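Local coordinates for protein Lip_vut3, C2L (Metagenome, PDB 6NKD) that probably hydrolyses ester bonds of lipids, lysophospholipids perhaps among them, as a serine lipase of the GDSL family, at residues R31-D36 / A205-L210; L85-I90 / H98-A103; Y172-F175 / E181-S184. All blocks are in the same frame, centred on the assembly; numbering follows the deposited sequence.

In the fold
The three contacts sit round a five-stranded parallel sheet with helices on both sides, the SGNH-hydrolase fold, and each combines buried with partly exposed residues. Contact 1 and contact 2 are peripheral and on opposite sides of the chain's centre, with their centres 36 Å apart; contact 3 lies further in, near the predicted catalytic Asp-186 and His-189. Contacts 1 and 3 both lean on helix 192-204, whereas contacts 2 and 3 both have residues touching helix 144-157. Their chemistry differs accordingly: a tyrosine-aspartate hydrogen bond in contact 1, mainly apolar helix-helix packing in contact 2, and an aromatic edge-to-face pair in contact 3.

Contact 1 of 3, residues R31-D36 / A205-L210; sequences RKMEED and AGYGRL. With SO4 (sulfate ion), chain D.
Tyr-207 reaches out of the loop after helix 192-204 and sets the end of its ring against helix 25-37, at Met-33 and Asp-36. One hydrogen bond makes up the polar part: Tyr-207 OH donates to Asp-36 OD2 over 2.9 Å. The acceptor lies at the ring edge, near the ring plane, and is met on its anti side, 16° out of the carboxylate plane; carboxylate and ring are turned 57° against each other. With CG of Asp-36 anti to its own carbonyl carbon (chi1 -61°), the carboxylate is brought to the hydroxyl. OD2 also forms a salt bridge with Arg-203 of helix 192-204.

Van der Waals contacts reach CE1 and CE2 of the ring. CG of Met-33, a selenomethionine, comes obliquely to 3.9 Å from Tyr-207 CE1, while CB of Asp-36 lies 3.6 Å from Tyr-207 CE2. Met-33 also touches Val-74 of strand 74-77, and Tyr-207 packs on Tyr-29 and Leu-37 of the same helix 25-37.

Anion binding occupies the far side of that helix. Arg-31 NH2 donates to sulfate O4 at 2.9 Å, and Arg-31 NE makes a weak bond to sulfate O2 at 3.4 Å. The sulfate, probably from the crystallisation liquor, is also bonded to Gln-68 of the second subunit, whose Glu-67 forms a salt bridge with Arg-31.

With a phenol and an arginine both directed at one oxygen, Asp-36 probably stays ionised, so the hydrogen bond that ties the C-terminal loop to helix 25-37 is probably charge-assisted.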
loop_
_atom_site.group_PDB
_atom_site.type_symbol
_atom_site.label_atom_id
_atom_site.label_comp_id
_atom_site.label_asym_id
_atom_site.label_seq_id
_atom_site.Cartn_x
_atom_site.Cartn_y
_atom_site.Cartn_z
ATOM N N ARG A 31 -20.805 -6.012 -11.335
ATOM C CA ARG A 31 -22.060 -5.295 -11.135
ATOM C C ARG A 31 -22.931 -5.343 -12.383
ATOM O O ARG A 31 -24.152 -5.515 -12.289
ATOM C CB ARG A 31 -21.776 -3.849 -10.727
ATOM C CG ARG A 31 -23.013 -2.969 -10.660
ATOM C CD ARG A 31 -22.718 -1.654 -9.959
ATOM N NE ARG A 31 -22.367 -1.856 -8.557
ATOM C CZ ARG A 31 -22.160 -0.871 -7.690
ATOM N NH1 ARG A 31 -22.271 0.392 -8.079
ATOM N NH2 ARG A 31 -21.844 -1.147 -6.431
ATOM N N LYS A 32 -22.323 -5.198 -13.562
ATOM C CA LYS A 32 -23.091 -5.268 -14.799
ATOM C C LYS A 32 -23.567 -6.687 -15.079
ATOM O O LYS A 32 -24.633 -6.875 -15.676
ATOM C CB LYS A 32 -22.255 -4.745 -15.966
ATOM C CG LYS A 32 -21.770 -3.323 -15.771
ATOM C CD LYS A 32 -20.979 -2.832 -16.965
ATOM C CE LYS A 32 -20.389 -1.466 -16.680
ATOM N NZ LYS A 32 -20.697 -0.500 -17.764
HETATM N N MSE A 33 -22.799 -7.686 -14.657
HETATM C CA MSE A 33 -23.195 -9.082 -14.799
HETATM C C MSE A 33 -24.461 -9.352 -13.996
HETATM O O MSE A 33 -25.373 -10.028 -14.470
HETATM C CB MSE A 33 -22.068 -10.008 -14.343
HETATM C CG MSE A 33 -22.313 -11.479 -14.615
HETATM SE SE MSE A 33 -20.936 -12.594 -13.807
HETATM C CE MSE A 33 -19.363 -11.732 -14.566
ATOM N N GLU A 34 -24.503 -8.816 -12.772
ATOM C CA GLU A 34 -25.705 -8.930 -11.953
ATOM C C GLU A 34 -26.882 -8.214 -12.602
ATOM O O GLU A 34 -28.016 -8.704 -12.565
ATOM C CB GLU A 34 -25.450 -8.359 -10.557
ATOM C CG GLU A 34 -24.373 -9.072 -9.760
ATOM C CD GLU A 34 -24.161 -8.452 -8.392
ATOM O OE1 GLU A 34 -24.687 -7.343 -8.155
ATOM O OE2 GLU A 34 -23.476 -9.073 -7.553
ATOM N N GLU A 35 -26.627 -7.049 -13.202
ATOM C CA GLU A 35 -27.704 -6.264 -13.794
ATOM C C GLU A 35 -28.256 -6.930 -15.049
ATOM O O GLU A 35 -29.467 -6.891 -15.296
ATOM C CB GLU A 35 -27.198 -4.854 -14.100
ATOM C CG GLU A 35 -28.241 -3.903 -14.656
ATOM C CD GLU A 35 -27.740 -2.472 -14.715
ATOM O OE1 GLU A 35 -28.496 -1.557 -14.320
ATOM O OE2 GLU A 35 -26.585 -2.262 -15.146
ATOM N N ASP A 36 -27.390 -7.557 -15.849
ATOM C CA ASP A 36 -27.825 -8.164 -17.102
ATOM C C ASP A 36 -28.455 -9.537 -16.914
ATOM O O ASP A 36 -29.197 -9.987 -17.796
ATOM C CB ASP A 36 -26.648 -8.281 -18.073
ATOM C CG ASP A 36 -26.055 -6.935 -18.435
ATOM O OD1 ASP A 36 -26.779 -5.922 -18.351
ATOM O OD2 ASP A 36 -24.862 -6.892 -18.805
ATOM N N ALA A 205 -19.900 -8.305 -24.753
ATOM C CA ALA A 205 -19.614 -9.610 -25.333
ATOM C C ALA A 205 -20.724 -10.623 -25.099
ATOM O O ALA A 205 -20.680 -11.706 -25.689
ATOM C CB ALA A 205 -18.299 -10.155 -24.775
ATOM N N GLY A 206 -21.707 -10.306 -24.264
ATOM C CA GLY A 206 -22.772 -11.241 -23.979
ATOM C C GLY A 206 -22.387 -12.234 -22.899
ATOM O O GLY A 206 -21.358 -12.114 -22.226
ATOM N N TYR A 207 -23.244 -13.245 -22.736
ATOM C CA TYR A 207 -23.021 -14.239 -21.694
ATOM C C TYR A 207 -23.289 -15.669 -22.154
ATOM O O TYR A 207 -23.281 -16.580 -21.316
ATOM C CB TYR A 207 -23.871 -13.910 -20.460
ATOM C CG TYR A 207 -23.571 -12.542 -19.888
ATOM C CD1 TYR A 207 -22.494 -12.347 -19.031
ATOM C CD2 TYR A 207 -24.351 -11.442 -20.219
ATOM C CE1 TYR A 207 -22.209 -11.097 -18.513
ATOM C CE2 TYR A 207 -24.075 -10.188 -19.707
ATOM C CZ TYR A 207 -23.003 -10.021 -18.854
ATOM O OH TYR A 207 -22.726 -8.774 -18.340
ATOM N N GLY A 208 -23.524 -15.895 -23.443
ATOM C CA GLY A 208 -23.578 -17.258 -23.955
ATOM C C GLY A 208 -24.752 -18.045 -23.402
ATOM O O GLY A 208 -25.888 -17.561 -23.352
ATOM N N ARG A 209 -24.473 -19.280 -22.978
ATOM C CA ARG A 209 -25.507 -20.189 -22.499
ATOM C C ARG A 209 -26.069 -19.800 -21.138
ATOM O O ARG A 209 -27.083 -20.371 -20.723
ATOM C CB ARG A 209 -24.960 -21.618 -22.434
ATOM C CG ARG A 209 -24.815 -22.300 -23.784
ATOM C CD ARG A 209 -24.133 -23.653 -23.649
ATOM N NE ARG A 209 -24.785 -24.507 -22.659
ATOM C CZ ARG A 209 -25.803 -25.319 -22.926
ATOM N NH1 ARG A 209 -26.296 -25.388 -24.155
ATOM N NH2 ARG A 209 -26.333 -26.061 -21.963
ATOM N N LEU A 210 -25.441 -18.855 -20.435
ATOM C CA LEU A 210 -25.925 -18.468 -19.115
ATOM C C LEU A 210 -27.194 -17.629 -19.180
ATOM O O LEU A 210 -27.949 -17.595 -18.203
ATOM C CB LEU A 210 -24.836 -17.704 -18.360
ATOM C CG LEU A 210 -23.552 -18.485 -18.076
ATOM C CD1 LEU A 210 -22.550 -17.623 -17.318
ATOM C CD2 LEU A 210 -23.865 -19.761 -17.309
HETATM S S SO4 D . -22.226 -4.889 -6.186
HETATM O O1 SO4 D . -21.949 -6.106 -5.429
HETATM O O2 SO4 D . -21.087 -4.586 -7.048
HETATM O O3 SO4 D . -23.416 -5.084 -7.008
HETATM O O4 SO4 D . -22.449 -3.779 -5.265
#

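Contact 2 of 3, residues L85-I90 / H98-A103; sequences LQSLEI and HVFLEA
Ser-87 and Phe-100 lie side by side and are the residues whose CA atoms come closest across the two segments, 5.4 Å apart. The phenyl ring presents its edge to the serine: Ser-87 OG lies 3.4 Å from Phe-100 CD1 and close to the ring plane, and Ser-87 CB is in that plane, 3.6 Å from the same carbon. The torsion of Phe-100 places CG anti to the backbone N (chi1 178°), which runs the ring along the flank of its helix past the serine. The serine hydroxyl is spoken for within its own helix, since chi1 of -64° holds OG beside the backbone N and it bonds to the carbonyl O of Asp-83, one turn earlier. It therefore meets the ring as a packing neighbour, with Ala-103 CB a looser one at 4.1 Å from Ser-87 OG.

Segments 85-90 and 98-103 belong to a near-antiparallel helical hairpin, close to its turn, with helix 81-94 followed by helix 98-122; their local axes are 9.1 Å apart with 158° between their directions. Asn-82, a substrate-binding residue by similarity, lies in the first turn of helix 81-94, and the Cys-80 to Cys-107 disulfide ties the start of that helix to the second one.

Nearer the turn the contact is aliphatic. Ile-90 and Val-99 meet at a slant, methyl to methyl, with CG2 of Ile-90 3.6 Å from CG2 of Val-99, while Val-99 CG1 lies 4.1 Å from Ser-87 O. Trp-149 of helix 144-157 stacks on Phe-100 and touches both Ser-87 and Val-99. Replacing Phe-100 by an alanine would probably open a gap beside Ser-87 and leave the Trp-149 ring without its stacking partner.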
loop_
_atom_site.group_PDB
_atom_site.type_symbol
_atom_site.label_atom_id
_atom_site.label_comp_id
_atom_site.label_asym_id
_atom_site.label_seq_id
_atom_site.Cartn_x
_atom_site.Cartn_y
_atom_site.Cartn_z
ATOM N N LEU A 85 6.484 -4.548 -21.673
ATOM C CA LEU A 85 7.370 -3.553 -21.077
ATOM C C LEU A 85 8.799 -4.072 -20.995
ATOM O O LEU A 85 9.750 -3.339 -21.290
ATOM C CB LEU A 85 6.863 -3.154 -19.691
ATOM C CG LEU A 85 5.921 -1.948 -19.596
ATOM C CD1 LEU A 85 4.639 -2.178 -20.380
ATOM C CD2 LEU A 85 5.608 -1.622 -18.141
ATOM N N GLN A 86 8.972 -5.334 -20.597
ATOM C CA GLN A 86 10.310 -5.912 -20.548
ATOM C C GLN A 86 10.924 -5.995 -21.939
ATOM O O GLN A 86 12.120 -5.737 -22.115
ATOM C CB GLN A 86 10.265 -7.297 -19.902
ATOM C CG GLN A 86 9.906 -7.296 -18.426
ATOM C CD GLN A 86 9.860 -8.696 -17.844
ATOM O OE1 GLN A 86 10.022 -9.682 -18.563
ATOM N NE2 GLN A 86 9.637 -8.789 -16.539
ATOM N N SER A 87 10.117 -6.345 -22.943
ATOM C CA SER A 87 10.645 -6.496 -24.296
ATOM C C SER A 87 11.034 -5.151 -24.896
ATOM O O SER A 87 12.049 -5.050 -25.596
ATOM C CB SER A 87 9.622 -7.204 -25.183
ATOM O OG SER A 87 9.379 -8.522 -24.723
ATOM N N LEU A 88 10.240 -4.108 -24.639
ATOM C CA LEU A 88 10.572 -2.786 -25.159
ATOM C C LEU A 88 11.886 -2.277 -24.587
ATOM O O LEU A 88 12.645 -1.593 -25.285
ATOM C CB LEU A 88 9.445 -1.798 -24.861
ATOM C CG LEU A 88 8.255 -1.815 -25.821
ATOM C CD1 LEU A 88 7.265 -0.721 -25.457
ATOM C CD2 LEU A 88 8.729 -1.659 -27.258
ATOM N N GLU A 89 12.176 -2.598 -23.325
ATOM C CA GLU A 89 13.450 -2.203 -22.739
ATOM C C GLU A 89 14.599 -3.052 -23.265
ATOM O O GLU A 89 15.716 -2.547 -23.420
ATOM C CB GLU A 89 13.380 -2.291 -21.215
ATOM C CG GLU A 89 12.245 -1.486 -20.595
ATOM C CD GLU A 89 12.318 -0.007 -20.931
ATOM O OE1 GLU A 89 13.441 0.530 -21.027
ATOM O OE2 GLU A 89 11.249 0.619 -21.096
ATOM N N ILE A 90 14.354 -4.333 -23.543
ATOM C CA ILE A 90 15.397 -5.165 -24.132
ATOM C C ILE A 90 15.664 -4.736 -25.567
ATOM O O ILE A 90 16.818 -4.689 -26.010
ATOM C CB ILE A 90 15.017 -6.655 -24.040
ATOM C CG1 ILE A 90 14.956 -7.104 -22.580
ATOM C CG2 ILE A 90 16.016 -7.508 -24.807
ATOM C CD1 ILE A 90 14.584 -8.562 -22.405
ATOM N N HIS A 98 13.118 -9.855 -32.576
ATOM C CA HIS A 98 12.632 -11.184 -32.234
ATOM C C HIS A 98 12.374 -11.364 -30.743
ATOM O O HIS A 98 11.690 -12.320 -30.361
ATOM C CB HIS A 98 13.640 -12.239 -32.713
ATOM C CG HIS A 98 13.245 -13.650 -32.397
ATOM N ND1 HIS A 98 12.214 -14.298 -33.041
ATOM C CD2 HIS A 98 13.742 -14.533 -31.498
ATOM C CE1 HIS A 98 12.094 -15.520 -32.556
ATOM N NE2 HIS A 98 13.008 -15.689 -31.620
ATOM N N VAL A 99 12.883 -10.465 -29.895
ATOM C CA VAL A 99 12.818 -10.681 -28.452
ATOM C C VAL A 99 11.376 -10.717 -27.961
ATOM O O VAL A 99 11.048 -11.469 -27.035
ATOM C CB VAL A 99 13.644 -9.611 -27.707
ATOM C CG1 VAL A 99 13.083 -8.218 -27.951
ATOM C CG2 VAL A 99 13.694 -9.918 -26.216
ATOM N N PHE A 100 10.488 -9.928 -28.570
ATOM C CA PHE A 100 9.098 -9.941 -28.131
ATOM C C PHE A 100 8.320 -11.080 -28.774
ATOM O O PHE A 100 7.437 -11.662 -28.135
ATOM C CB PHE A 100 8.423 -8.603 -28.438
ATOM C CG PHE A 100 6.967 -8.551 -28.046
ATOM C CD1 PHE A 100 6.595 -8.258 -26.743
ATOM C CD2 PHE A 100 5.972 -8.799 -28.979
ATOM C CE1 PHE A 100 5.259 -8.213 -26.378
ATOM C CE2 PHE A 100 4.634 -8.753 -28.620
ATOM C CZ PHE A 100 4.278 -8.460 -27.319
ATOM N N LEU A 101 8.628 -11.406 -30.031
ATOM C CA LEU A 101 7.924 -12.495 -30.700
ATOM C C LEU A 101 8.136 -13.815 -29.970
ATOM O O LEU A 101 7.228 -14.651 -29.907
ATOM C CB LEU A 101 8.377 -12.604 -32.155
ATOM C CG LEU A 101 8.188 -11.369 -33.040
ATOM C CD1 LEU A 101 8.313 -11.744 -34.510
ATOM C CD2 LEU A 101 6.854 -10.686 -32.768
ATOM N N GLU A 102 9.328 -14.016 -29.404
ATOM C CA GLU A 102 9.564 -15.202 -28.589
ATOM C C GLU A 102 8.790 -15.126 -27.278
ATOM O O GLU A 102 8.219 -16.127 -26.828
ATOM C CB GLU A 102 11.060 -15.369 -28.320
ATOM C CG GLU A 102 11.427 -16.691 -27.662
ATOM C CD GLU A 102 11.378 -17.860 -28.628
ATOM O OE1 GLU A 102 12.415 -18.154 -29.261
ATOM O OE2 GLU A 102 10.301 -18.480 -28.762
ATOM N N ALA A 103 8.758 -13.947 -26.652
ATOM C CA ALA A 103 7.998 -13.785 -25.416
ATOM C C ALA A 103 6.499 -13.838 -25.681
ATOM O O ALA A 103 5.745 -14.431 -24.901
ATOM C CB ALA A 103 8.379 -12.473 -24.733
#

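Contact 3 of 3, residues Y172-F175 / E181-S184; sequences YAVF and EYLS. With EDO (1,2-ethanediol), chain E.
The rings of Phe-175 and Tyr-182 form an edge-to-face (T-shaped) pair: the tyrosine directs its edge at the face of the phenylalanine, with centroids 5.9 Å apart and planes at 77°. In this SGNH-hydrolase fold the pair closes the excursion between the short helix 171-175 and the loop bearing Asp-186 and His-189, the catalytic pair by similarity. Tyr-182 CG is anti to its carbonyl carbon (chi1 -75°), which brings the ring up to the end of helix 171-175. Val-174 O lies in the ring plane 3.5 Å from Tyr-182 CE2, and across the ring C1 of a bound ethanediol sits in plane beside CE1. Phe-175 is also stacked with Tyr-137.

Phe-175 CE1 is 3.7 Å from Tyr-182 CB, and Leu-183 CD2 approaches the ring obliquely, 3.6 Å from Phe-175 CE1. The side chain of Leu-183 lies about 6 Å from those of Asp-186 and His-189, near them without touching. Val-174 and Tyr-182 both rest on Ala-197 of helix 192-204, which spans the two segments.

At the outer end of the tyrosine, Tyr-182 OH is hydrogen-bonded to O1 of the ethanediol, probably from the crystallisation liquor, at 3.0 Å.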
loop_
_atom_site.group_PDB
_atom_site.type_symbol
_atom_site.label_atom_id
_atom_site.label_comp_id
_atom_site.label_asym_id
_atom_site.label_seq_id
_atom_site.Cartn_x
_atom_site.Cartn_y
_atom_site.Cartn_z
ATOM N N TYR A 172 -7.676 -3.693 -27.130
ATOM C CA TYR A 172 -6.925 -2.773 -27.978
ATOM C C TYR A 172 -7.841 -1.724 -28.596
ATOM O O TYR A 172 -7.527 -0.528 -28.593
ATOM C CB TYR A 172 -6.184 -3.563 -29.060
ATOM C CG TYR A 172 -5.421 -2.723 -30.059
ATOM C CD1 TYR A 172 -4.096 -2.367 -29.832
ATOM C CD2 TYR A 172 -6.019 -2.299 -31.240
ATOM C CE1 TYR A 172 -3.396 -1.603 -30.749
ATOM C CE2 TYR A 172 -5.327 -1.537 -32.159
ATOM C CZ TYR A 172 -4.017 -1.192 -31.910
ATOM O OH TYR A 172 -3.328 -0.432 -32.829
ATOM N N ALA A 173 -8.989 -2.156 -29.128
ATOM C CA ALA A 173 -9.922 -1.216 -29.740
ATOM C C ALA A 173 -10.528 -0.268 -28.713
ATOM O O ALA A 173 -10.890 0.864 -29.055
ATOM C CB ALA A 173 -11.028 -1.971 -30.476
ATOM N N VAL A 174 -10.653 -0.710 -27.460
ATOM C CA VAL A 174 -11.194 0.155 -26.416
ATOM C C VAL A 174 -10.253 1.321 -26.150
ATOM O O VAL A 174 -10.686 2.473 -26.016
ATOM C CB VAL A 174 -11.462 -0.660 -25.135
ATOM C CG1 VAL A 174 -11.719 0.262 -23.955
ATOM C CG2 VAL A 174 -12.637 -1.600 -25.337
ATOM N N PHE A 175 -8.951 1.047 -26.091
ATOM C CA PHE A 175 -7.971 2.045 -25.687
ATOM C C PHE A 175 -7.406 2.859 -26.843
ATOM O O PHE A 175 -6.831 3.927 -26.597
ATOM C CB PHE A 175 -6.814 1.372 -24.943
ATOM C CG PHE A 175 -7.108 1.081 -23.501
ATOM C CD1 PHE A 175 -6.511 1.826 -22.497
ATOM C CD2 PHE A 175 -7.984 0.069 -23.147
ATOM C CE1 PHE A 175 -6.776 1.563 -21.169
ATOM C CE2 PHE A 175 -8.255 -0.199 -21.820
ATOM C CZ PHE A 175 -7.651 0.549 -20.829
ATOM N N GLU A 181 -6.888 9.618 -21.632
ATOM C CA GLU A 181 -7.875 9.580 -20.561
ATOM C C GLU A 181 -8.113 8.188 -19.994
ATOM O O GLU A 181 -8.626 8.075 -18.875
ATOM C CB GLU A 181 -9.214 10.152 -21.045
ATOM C CG GLU A 181 -9.478 9.984 -22.532
ATOM C CD GLU A 181 -8.883 11.108 -23.360
ATOM O OE1 GLU A 181 -8.541 10.864 -24.536
ATOM O OE2 GLU A 181 -8.750 12.233 -22.831
ATOM N N TYR A 182 -7.759 7.133 -20.724
ATOM C CA TYR A 182 -7.995 5.774 -20.258
ATOM C C TYR A 182 -6.789 5.163 -19.555
ATOM O O TYR A 182 -6.899 4.054 -19.022
ATOM C CB TYR A 182 -8.422 4.878 -21.427
ATOM C CG TYR A 182 -9.853 5.093 -21.881
ATOM C CD1 TYR A 182 -10.670 6.034 -21.263
ATOM C CD2 TYR A 182 -10.391 4.342 -22.919
ATOM C CE1 TYR A 182 -11.976 6.228 -21.673
ATOM C CE2 TYR A 182 -11.697 4.528 -23.335
ATOM C CZ TYR A 182 -12.485 5.470 -22.709
ATOM O OH TYR A 182 -13.784 5.656 -23.122
ATOM N N LEU A 183 -5.650 5.851 -19.534
ATOM C CA LEU A 183 -4.469 5.395 -18.818
ATOM C C LEU A 183 -4.252 6.250 -17.575
ATOM O O LEU A 183 -4.645 7.418 -17.527
ATOM C CB LEU A 183 -3.226 5.444 -19.709
ATOM C CG LEU A 183 -3.236 4.530 -20.936
ATOM C CD1 LEU A 183 -1.912 4.622 -21.679
ATOM C CD2 LEU A 183 -3.535 3.092 -20.540
ATOM N N SER A 184 -3.612 5.657 -16.572
ATOM C CA SER A 184 -3.436 6.307 -15.282
ATOM C C SER A 184 -2.176 7.174 -15.310
ATOM O O SER A 184 -1.678 7.538 -16.378
ATOM C CB SER A 184 -3.400 5.256 -14.169
ATOM O OG SER A 184 -2.283 4.399 -14.315
HETATM C C1 EDO E . -15.008 8.503 -21.007
HETATM O O1 EDO E . -15.669 7.355 -21.550
HETATM C C2 EDO E . -14.574 9.425 -22.141
HETATM O O2 EDO E . -13.858 10.544 -21.603
#